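Long-range contacts in Lin1840 protein (Listeria innocua serovar 6a, PDB 4ZOC), which probably hydrolyses terminal, non-reducing beta-D-glucosyl residues with release of beta-D-glucose, and is involved in beta-1,2-glucan metabolism: residues Tyr604-Leu609 with Lys631-Ile636; Leu23-Phe28 with Glu301-Cys306. The protein carries 2 engineered substitutions. All coordinates share one frame; numbering follows the deposited sequence. Where two conformers were deposited one is given.

In the fold
The two contacts lie on opposite sides of the chain's centre, with their own centres about 55 Å apart and their nearest atoms about 41 Å apart, so they do not touch. Contact 2 closes the N-terminal TIM barrel by joining its first strand, 23-25, to its last, 301-302. It sits near the sugar-binding region: the side chain of M302 is about 6 Å from a bound beta-D-glucopyranose and packs on W271, one of the residues that line the glucose pocket. Contact 1 comes later in the chain, away from the annotated sites, where strands 607-611 and 624-632 pair in a small antiparallel sheet near the surface.

Contact 1: Tyr604-Leu609 with Lys631-Ile636; sequences YSEFEL and KNISDI
Two successive side-chain turns take over where regular strand pairing stops: an Asx turn at N632 runs into an ST turn at S634. They finish an antiparallel pair in the three-stranded sheet 607-611, 624-632 and 673-680 of the fibronectin type III-like region. E608 and K631 form a hydrogen-bonded pair; F607 and N632 follow as a non-hydrogen-bonded pair. The last backbone rung is I633 N to E606 O (3.0 Å); beyond it the turns coil segment 631-636 along 604-606, keeping S634 and I636 against S605 and Y604.

Asparagine suits the turn because its amide both accepts and donates. N632 OD1 takes S634 N (3.0 Å) and S634 OG (2.7 Å), the hydroxyl arriving on a lone pair. OG of S634 in turn accepts from I636 N (3.2 Å), a double role that serine can fill. The other end of the amide, N632 ND2, points almost straight at I636 O (2.8 Å, 176°) and also reaches L668 O, in strand 659-668 of a second sheet. Four bonds thus fix the amide's rotation.

On the side bearing E606 and E608, I633 places CG1 in the crowded position between N and carbonyl carbon (chi1 61°). With the chain extended beyond CG1, I633 CD1 lies against the E606 carboxylate, and I633 CG2 is 3.6 Å from E608 OE2, one branch to each chain. On the other face the flat F607 ring lies obliquely across N632, ring and amide planes 48° apart, with F607 CE1 4.1 Å from N632 CB, and packs between the sheets on E640 of strand 638-648. Y604 turns its ring out of the contact, its OH bonded to L539 O. S605 OG donates to I636 O at 2.7 Å from above the carbonyl plane, making that oxygen a double acceptor.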
ATOM      1  N   TYR A 604      28.247  22.273   5.849  1.00 10.70           N
ATOM      2  CA  TYR A 604      28.995  23.279   6.569  1.00 11.04           C
ATOM      3  C   TYR A 604      29.093  24.625   5.794  1.00 11.48           C
ATOM      4  O   TYR A 604      29.456  25.634   6.388  1.00 15.54           O
ATOM      5  CB  TYR A 604      30.375  22.774   6.996  1.00 11.90           C
ATOM      6  CG  TYR A 604      30.336  21.509   7.799  1.00 11.52           C
ATOM      7  CD1 TYR A 604      29.222  21.224   8.636  1.00 10.63           C
ATOM      8  CD2 TYR A 604      31.386  20.633   7.790  1.00 10.75           C
ATOM      9  CE1 TYR A 604      29.198  20.096   9.436  1.00  9.59           C
ATOM     10  CE2 TYR A 604      31.369  19.479   8.545  1.00 12.85           C
ATOM     11  CZ  TYR A 604      30.268  19.183   9.351  1.00 12.19           C
ATOM     12  OH  TYR A 604      30.278  17.979  10.082  1.00  8.27           O
ATOM     13  N   SER A 605      28.784  24.617   4.517  1.00 10.85           N
ATOM     14  CA  SER A 605      28.882  25.756   3.674  1.00 10.73           C
ATOM     15  C   SER A 605      27.457  26.351   3.451  1.00 11.49           C
ATOM     16  O   SER A 605      26.421  25.813   3.901  1.00 15.67           O
ATOM     17  CB  SER A 605      29.445  25.331   2.322  1.00 10.10           C
ATOM     18  OG  SER A 605      30.648  24.650   2.373  1.00 11.38           O
ATOM     19  N   GLU A 606      27.417  27.441   2.730  1.00 11.88           N
ATOM     20  CA  GLU A 606      26.155  28.093   2.324  1.00 12.81           C
ATOM     21  C   GLU A 606      26.278  28.448   0.844  1.00 12.52           C
ATOM     22  O   GLU A 606      27.329  28.874   0.377  1.00 14.39           O
ATOM     23  CB  GLU A 606      26.045  29.391   3.074  1.00 15.93           C
ATOM     24  CG  GLU A 606      25.209  29.571   4.284  1.00 24.56           C
ATOM     25  CD  GLU A 606      24.841  31.076   4.383  1.00 36.18           C
ATOM     26  OE1 GLU A 606      25.747  31.883   4.590  1.00 42.35           O
ATOM     27  OE2 GLU A 606      23.668  31.514   4.182  1.00 49.79           O
ATOM     28  N   PHE A 607      25.210  28.281   0.091  1.00 11.68           N
ATOM     29  CA  PHE A 607      25.278  28.474  -1.356  1.00 13.19           C
ATOM     30  C   PHE A 607      24.182  29.368  -1.818  1.00 14.11           C
ATOM     31  O   PHE A 607      23.199  29.515  -1.179  1.00 17.21           O
ATOM     32  CB  PHE A 607      25.110  27.146  -2.082  1.00 12.38           C
ATOM     33  CG  PHE A 607      26.130  26.102  -1.670  1.00 11.72           C
ATOM     34  CD1 PHE A 607      27.389  26.025  -2.298  1.00 12.27           C
ATOM     35  CD2 PHE A 607      25.826  25.198  -0.684  1.00 10.00           C
ATOM     36  CE1 PHE A 607      28.331  25.115  -1.910  1.00  9.42           C
ATOM     37  CE2 PHE A 607      26.790  24.284  -0.252  1.00 11.69           C
ATOM     38  CZ  PHE A 607      28.006  24.216  -0.907  1.00 10.79           C
ATOM     39  N   GLU A 608      24.395  29.984  -2.977  0.50 16.85           N
ATOM     40  CA  GLU A 608      23.371  30.786  -3.615  0.50 17.34           C
ATOM     41  C   GLU A 608      23.229  30.327  -5.034  0.50 14.72           C
ATOM     42  O   GLU A 608      24.245  30.106  -5.713  0.50 16.87           O
ATOM     43  CB  GLU A 608      23.779  32.233  -3.587  0.50 19.24           C
ATOM     44  CG  GLU A 608      22.961  33.080  -2.634  0.50 24.39           C
ATOM     45  CD  GLU A 608      23.187  34.554  -2.907  0.50 32.89           C
ATOM     46  OE1 GLU A 608      22.188  35.294  -3.063  0.50 33.75           O
ATOM     47  OE2 GLU A 608      24.379  34.942  -3.014  0.50 32.25           O
ATOM     48  N   LEU A 609      21.996  30.157  -5.484  1.00 15.02           N
ATOM     49  CA  LEU A 609      21.769  29.679  -6.840  1.00 15.88           C
ATOM     50  C   LEU A 609      20.979  30.725  -7.609  1.00 15.59           C
ATOM     51  O   LEU A 609      20.052  31.278  -7.080  1.00 19.39           O
ATOM     52  CB  LEU A 609      20.951  28.369  -6.820  1.00 16.69           C
ATOM     53  CG  LEU A 609      21.694  27.102  -6.498  1.00 18.59           C
ATOM     54  CD1 LEU A 609      22.125  27.030  -5.032  1.00 18.94           C
ATOM     55  CD2 LEU A 609      20.838  25.947  -6.970  1.00 20.76           C
ATOM     56  N   LYS A 631      27.084  29.814  -6.361  1.00 14.01           N
ATOM     57  CA  LYS A 631      28.174  30.423  -5.605  1.00 16.76           C
ATOM     58  C   LYS A 631      28.196  29.913  -4.170  1.00 14.50           C
ATOM     59  O   LYS A 631      27.174  29.817  -3.540  1.00 14.74           O
ATOM     60  CB  LYS A 631      28.022  31.949  -5.588  1.00 17.05           C
ATOM     61  CG  LYS A 631      29.319  32.621  -5.132  1.00 22.17           C
ATOM     62  CD  LYS A 631      29.278  34.132  -5.117  1.00 26.64           C
ATOM     63  CE  LYS A 631      30.548  34.614  -4.439  1.00 30.25           C
ATOM     64  NZ  LYS A 631      30.601  36.074  -4.554  1.00 36.83           N
ATOM     65  N   ASN A 632      29.379  29.560  -3.692  1.00 13.17           N
ATOM     66  CA  ASN A 632      29.639  29.323  -2.295  1.00 14.93           C
ATOM     67  C   ASN A 632      29.991  30.623  -1.568  1.00 16.11           C
ATOM     68  O   ASN A 632      31.044  31.184  -1.800  1.00 18.64           O
ATOM     69  CB  ASN A 632      30.787  28.327  -2.163  1.00 13.49           C
ATOM     70  CG  ASN A 632      31.134  27.951  -0.716  1.00 12.86           C
ATOM     71  OD1 ASN A 632      30.709  28.559   0.276  1.00 12.26           O
ATOM     72  ND2 ASN A 632      32.002  26.922  -0.593  1.00 14.19           N
ATOM     73  N   ILE A 633      29.034  31.113  -0.774  1.00 16.11           N
ATOM     74  CA  ILE A 633      29.083  32.388  -0.134  1.00 15.80           C
ATOM     75  C   ILE A 633      29.619  32.295   1.290  1.00 19.06           C
ATOM     76  O   ILE A 633      29.518  33.242   2.070  1.00 16.44           O
ATOM     77  CB  ILE A 633      27.715  33.095  -0.184  1.00 19.95           C
ATOM     78  CG1 ILE A 633      26.611  32.289   0.530  1.00 19.66           C
ATOM     79  CG2 ILE A 633      27.286  33.378  -1.667  1.00 20.89           C
ATOM     80  CD1 ILE A 633      25.318  33.077   0.803  1.00 22.74           C
ATOM     81  N   SER A 634      30.160  31.144   1.647  1.00 16.70           N
ATOM     82  CA  SER A 634      30.779  30.927   2.986  1.00 19.45           C
ATOM     83  C   SER A 634      32.297  30.866   2.841  1.00 18.33           C
ATOM     84  O   SER A 634      32.862  30.982   1.719  1.00 18.64           O
ATOM     85  CB  SER A 634      30.253  29.631   3.628  1.00 18.29           C
ATOM     86  OG  SER A 634      30.831  28.452   2.994  1.00 16.13           O
ATOM     87  N   ASP A 635      32.977  30.659   3.977  1.00 16.71           N
ATOM     88  CA  ASP A 635      34.367  30.554   3.982  1.00 18.11           C
ATOM     89  C   ASP A 635      34.811  29.101   4.027  1.00 22.09           C
ATOM     90  O   ASP A 635      35.972  28.822   4.308  1.00 21.32           O
ATOM     91  CB  ASP A 635      34.914  31.311   5.221  1.00 20.88           C
ATOM     92  CG  ASP A 635      34.640  32.785   5.129  1.00 24.23           C
ATOM     93  OD1 ASP A 635      34.902  33.393   4.054  1.00 25.34           O
ATOM     94  OD2 ASP A 635      34.168  33.338   6.112  1.00 28.26           O
ATOM     95  N   ILE A 636      33.891  28.183   3.758  1.00 21.41           N
ATOM     96  CA  ILE A 636      34.189  26.742   3.898  1.00 17.63           C
ATOM     97  C   ILE A 636      33.895  26.066   2.528  1.00 13.64           C
ATOM     98  O   ILE A 636      32.835  26.244   2.011  1.00 12.65           O
ATOM     99  CB  ILE A 636      33.316  26.142   5.004  1.00 21.06           C
ATOM    100  CG1 ILE A 636      33.688  26.769   6.389  1.00 26.36           C
ATOM    101  CG2 ILE A 636      33.495  24.649   5.078  1.00 18.31           C
ATOM    102  CD1 ILE A 636      32.513  26.786   7.348  1.00 29.20           C
TER

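Contact 2: Leu23-Phe28 with Glu301-Cys306; sequences LQLSPF and EMMTTC
Strands 23-25 and 301-302 run parallel, the first and last strands of a TIM barrel meeting to close the ring. Q24 N donates to E301 O (3.1 Å, 165°), and M303 N returns a bond to Q24 O (3.0 Å), so Q24 is held through both its backbone polar atoms.

Q24 and M302 extend side by side on the face turned to the barrel interior. The bend at the end of M302 brings its CE, like its CG, within 3.4 Å of Q24 OE1, a buried oxygen with no polar partner in the model. What holds the amide is its other end: NE2 bonds to S59 OG on the neighbouring strand. M302, flexible and apolar, also packs on L61, F135 and W271 near the bound glucose.

M303 ends the pairing. Its positive phi (66°) turns the backbone, and two successive bends fold the side chain back over segment 23-28. M303 SD accepts a weak bond from S26 N (3.4 Å), and the M303 side chain crosses that of L25 at about a right angle, with L25 CD2 3.9 Å from M303 SD. Next to the turn, L23 CD1 lies against T304 O at 3.3 Å.

Further out, E301 ties its strand to the start of helix 306-316. OE1 accepts from Y307 N, and C306 N comes to the syn lone pair of OE2; these two N-H groups at the helix start probably favour a charged carboxylate. E301 OE2 is gripped twice, for T304 OG1 donates to its anti lone pair at 2.5 Å.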
ATOM      1  N   LEU A  23      21.362 -24.973 -15.826  1.00  9.18           N
ATOM      2  CA  LEU A  23      21.418 -25.134 -14.394  1.00  9.47           C
ATOM      3  C   LEU A  23      22.638 -24.405 -13.776  1.00 11.06           C
ATOM      4  O   LEU A  23      23.761 -24.493 -14.268  1.00 11.36           O
ATOM      5  CB  LEU A  23      21.490 -26.582 -14.065  1.00  9.22           C
ATOM      6  CG  LEU A  23      21.660 -26.921 -12.590  1.00  9.52           C
ATOM      7  CD1 LEU A  23      20.421 -26.646 -11.789  1.00 11.09           C
ATOM      8  CD2 LEU A  23      22.072 -28.353 -12.505  1.00 10.90           C
ATOM      9  N   GLN A  24      22.380 -23.694 -12.693  1.00  9.55           N
ATOM     10  CA  GLN A  24      23.416 -23.068 -11.873  1.00  8.60           C
ATOM     11  C   GLN A  24      23.453 -23.672 -10.478  1.00  8.08           C
ATOM     12  O   GLN A  24      22.407 -23.825  -9.823  1.00  9.36           O
ATOM     13  CB  GLN A  24      23.202 -21.537 -11.786  1.00  9.15           C
ATOM     14  CG  GLN A  24      24.304 -20.786 -11.101  1.00  8.21           C
ATOM     15  CD  GLN A  24      23.972 -19.335 -11.049  1.00  8.98           C
ATOM     16  OE1 GLN A  24      22.978 -18.923 -10.379  1.00  9.59           O
ATOM     17  NE2 GLN A  24      24.742 -18.526 -11.777  1.00  8.21           N
ATOM     18  N   LEU A  25      24.688 -23.991 -10.035  1.00  8.69           N
ATOM     19  CA  LEU A  25      24.938 -24.641  -8.747  1.00  9.14           C
ATOM     20  C   LEU A  25      25.928 -23.914  -7.874  1.00  9.05           C
ATOM     21  O   LEU A  25      26.797 -23.230  -8.385  1.00  9.32           O
ATOM     22  CB  LEU A  25      25.399 -26.084  -8.950  1.00 10.54           C
ATOM     23  CG  LEU A  25      24.454 -26.935  -9.705  1.00 10.38           C
ATOM     24  CD1 LEU A  25      25.179 -28.279  -9.889  1.00 14.11           C
ATOM     25  CD2 LEU A  25      23.141 -27.165  -9.021  1.00 13.31           C
ATOM     26  N   SER A  26      25.807 -24.118  -6.550  1.00 10.27           N
ATOM     27  CA  SER A  26      26.794 -23.628  -5.599  1.00 11.75           C
ATOM     28  C   SER A  26      28.123 -24.362  -5.849  1.00 12.23           C
ATOM     29  O   SER A  26      28.092 -25.499  -6.366  1.00 13.18           O
ATOM     30  CB  SER A  26      26.323 -23.931  -4.203  1.00 13.48           C
ATOM     31  OG  SER A  26      25.234 -23.079  -3.864  1.00 13.05           O
ATOM     32  N   PRO A  27      29.266 -23.765  -5.478  1.00 11.15           N
ATOM     33  CA  PRO A  27      30.538 -24.354  -5.929  1.00 11.27           C
ATOM     34  C   PRO A  27      30.840 -25.759  -5.374  1.00 13.80           C
ATOM     35  O   PRO A  27      31.543 -26.595  -6.022  1.00 14.51           O
ATOM     36  CB  PRO A  27      31.582 -23.377  -5.429  1.00 11.57           C
ATOM     37  CG  PRO A  27      30.898 -22.602  -4.292  1.00 12.10           C
ATOM     38  CD  PRO A  27      29.478 -22.472  -4.819  1.00 13.05           C
ATOM     39  N   PHE A  28      30.371 -26.003  -4.164  1.00 13.28           N
ATOM     40  CA  PHE A  28      30.730 -27.270  -3.474  1.00 15.57           C
ATOM     41  C   PHE A  28      29.929 -28.467  -3.980  1.00 17.58           C
ATOM     42  O   PHE A  28      30.123 -29.595  -3.516  1.00 22.20           O
ATOM     43  CB  PHE A  28      30.581 -27.126  -1.938  1.00 18.69           C
ATOM     44  CG  PHE A  28      29.307 -26.523  -1.502  1.00 17.26           C
ATOM     45  CD1 PHE A  28      28.202 -27.316  -1.354  1.00 18.86           C
ATOM     46  CD2 PHE A  28      29.224 -25.159  -1.185  1.00 20.86           C
ATOM     47  CE1 PHE A  28      26.999 -26.750  -0.938  1.00 23.80           C
ATOM     48  CE2 PHE A  28      28.003 -24.598  -0.789  1.00 22.67           C
ATOM     49  CZ  PHE A  28      26.924 -25.402  -0.665  1.00 20.50           C
ATOM     50  N   GLU A 301      18.372 -21.657 -14.347  1.00  8.33           N
ATOM     51  CA  GLU A 301      17.661 -21.959 -13.124  1.00  9.08           C
ATOM     52  C   GLU A 301      18.637 -21.983 -11.966  1.00  9.35           C
ATOM     53  O   GLU A 301      19.555 -22.806 -11.926  1.00 10.54           O
ATOM     54  CB  GLU A 301      16.928 -23.290 -13.233  1.00  9.58           C
ATOM     55  CG  GLU A 301      16.166 -23.667 -11.958  1.00  9.66           C
ATOM     56  CD  GLU A 301      15.219 -24.759 -12.123  1.00  8.87           C
ATOM     57  OE1 GLU A 301      15.246 -25.399 -13.194  1.00  9.81           O
ATOM     58  OE2 GLU A 301      14.471 -25.030 -11.140  1.00 10.60           O
ATOM     59  N   MET A 302      18.452 -21.019 -11.053  1.00 10.28           N
ATOM     60  CA  MET A 302      19.388 -20.867  -9.977  1.00  7.93           C
ATOM     61  C   MET A 302      19.065 -21.821  -8.804  1.00  8.76           C
ATOM     62  O   MET A 302      18.128 -21.586  -8.008  1.00  7.41           O
ATOM     63  CB  MET A 302      19.345 -19.414  -9.471  1.00  8.41           C
ATOM     64  CG  MET A 302      20.318 -19.170  -8.331  1.00  9.65           C
ATOM     65  SD  MET A 302      20.350 -17.492  -7.638  1.00  9.51           S
ATOM     66  CE  MET A 302      20.930 -16.506  -9.025  1.00  8.41           C
ATOM     67  N   MET A 303      19.818 -22.940  -8.709  1.00  9.31           N
ATOM     68  CA  MET A 303      19.783 -23.839  -7.490  1.00  9.90           C
ATOM     69  C   MET A 303      18.514 -24.601  -7.178  1.00  9.29           C
ATOM     70  O   MET A 303      18.289 -25.090  -6.098  1.00 10.89           O
ATOM     71  CB  MET A 303      20.295 -23.079  -6.297  1.00 11.18           C
ATOM     72  CG  MET A 303      21.823 -23.119  -6.232  1.00 11.83           C
ATOM     73  SD  MET A 303      22.489 -24.820  -6.015  1.00 13.61           S
ATOM     74  CE  MET A 303      22.076 -25.125  -4.297  1.00 14.27           C
ATOM     75  N   THR A 304      17.718 -24.805  -8.215  1.00  9.84           N
ATOM     76  CA  THR A 304      16.583 -25.759  -8.202  1.00  9.17           C
ATOM     77  C   THR A 304      16.667 -26.627  -9.461  1.00 10.44           C
ATOM     78  O   THR A 304      17.469 -26.341 -10.366  1.00 10.73           O
ATOM     79  CB  THR A 304      15.188 -25.061  -7.986  1.00  9.00           C
ATOM     80  OG1 THR A 304      15.021 -23.964  -8.925  1.00  9.10           O
ATOM     81  CG2 THR A 304      15.115 -24.571  -6.589  1.00  9.46           C
ATOM     82  N   THR A 305      15.836 -27.675  -9.463  1.00 12.09           N
ATOM     83  CA  THR A 305      15.965 -28.804 -10.302  1.00 13.33           C
ATOM     84  C   THR A 305      14.790 -29.031 -11.231  1.00 12.46           C
ATOM     85  O   THR A 305      14.723 -30.090 -11.799  1.00 16.20           O
ATOM     86  CB  THR A 305      16.194 -30.064  -9.479  1.00 16.12           C
ATOM     87  OG1 THR A 305      15.073 -30.297  -8.638  1.00 19.25           O
ATOM     88  CG2 THR A 305      17.421 -29.945  -8.578  1.00 16.47           C
ATOM     89  N   CYS A 306      13.909 -28.044 -11.483  1.00 13.00           N
ATOM     90  CA  CYS A 306      12.847 -28.246 -12.375  1.00  9.96           C
ATOM     91  C   CYS A 306      13.333 -28.526 -13.797  1.00 12.39           C
ATOM     92  O   CYS A 306      12.897 -29.502 -14.411  1.00 13.58           O
ATOM     93  CB  CYS A 306      11.863 -27.030 -12.416  1.00 11.03           C
ATOM     94  SG  CYS A 306      11.235 -26.636 -10.784  1.00 14.17           S
TER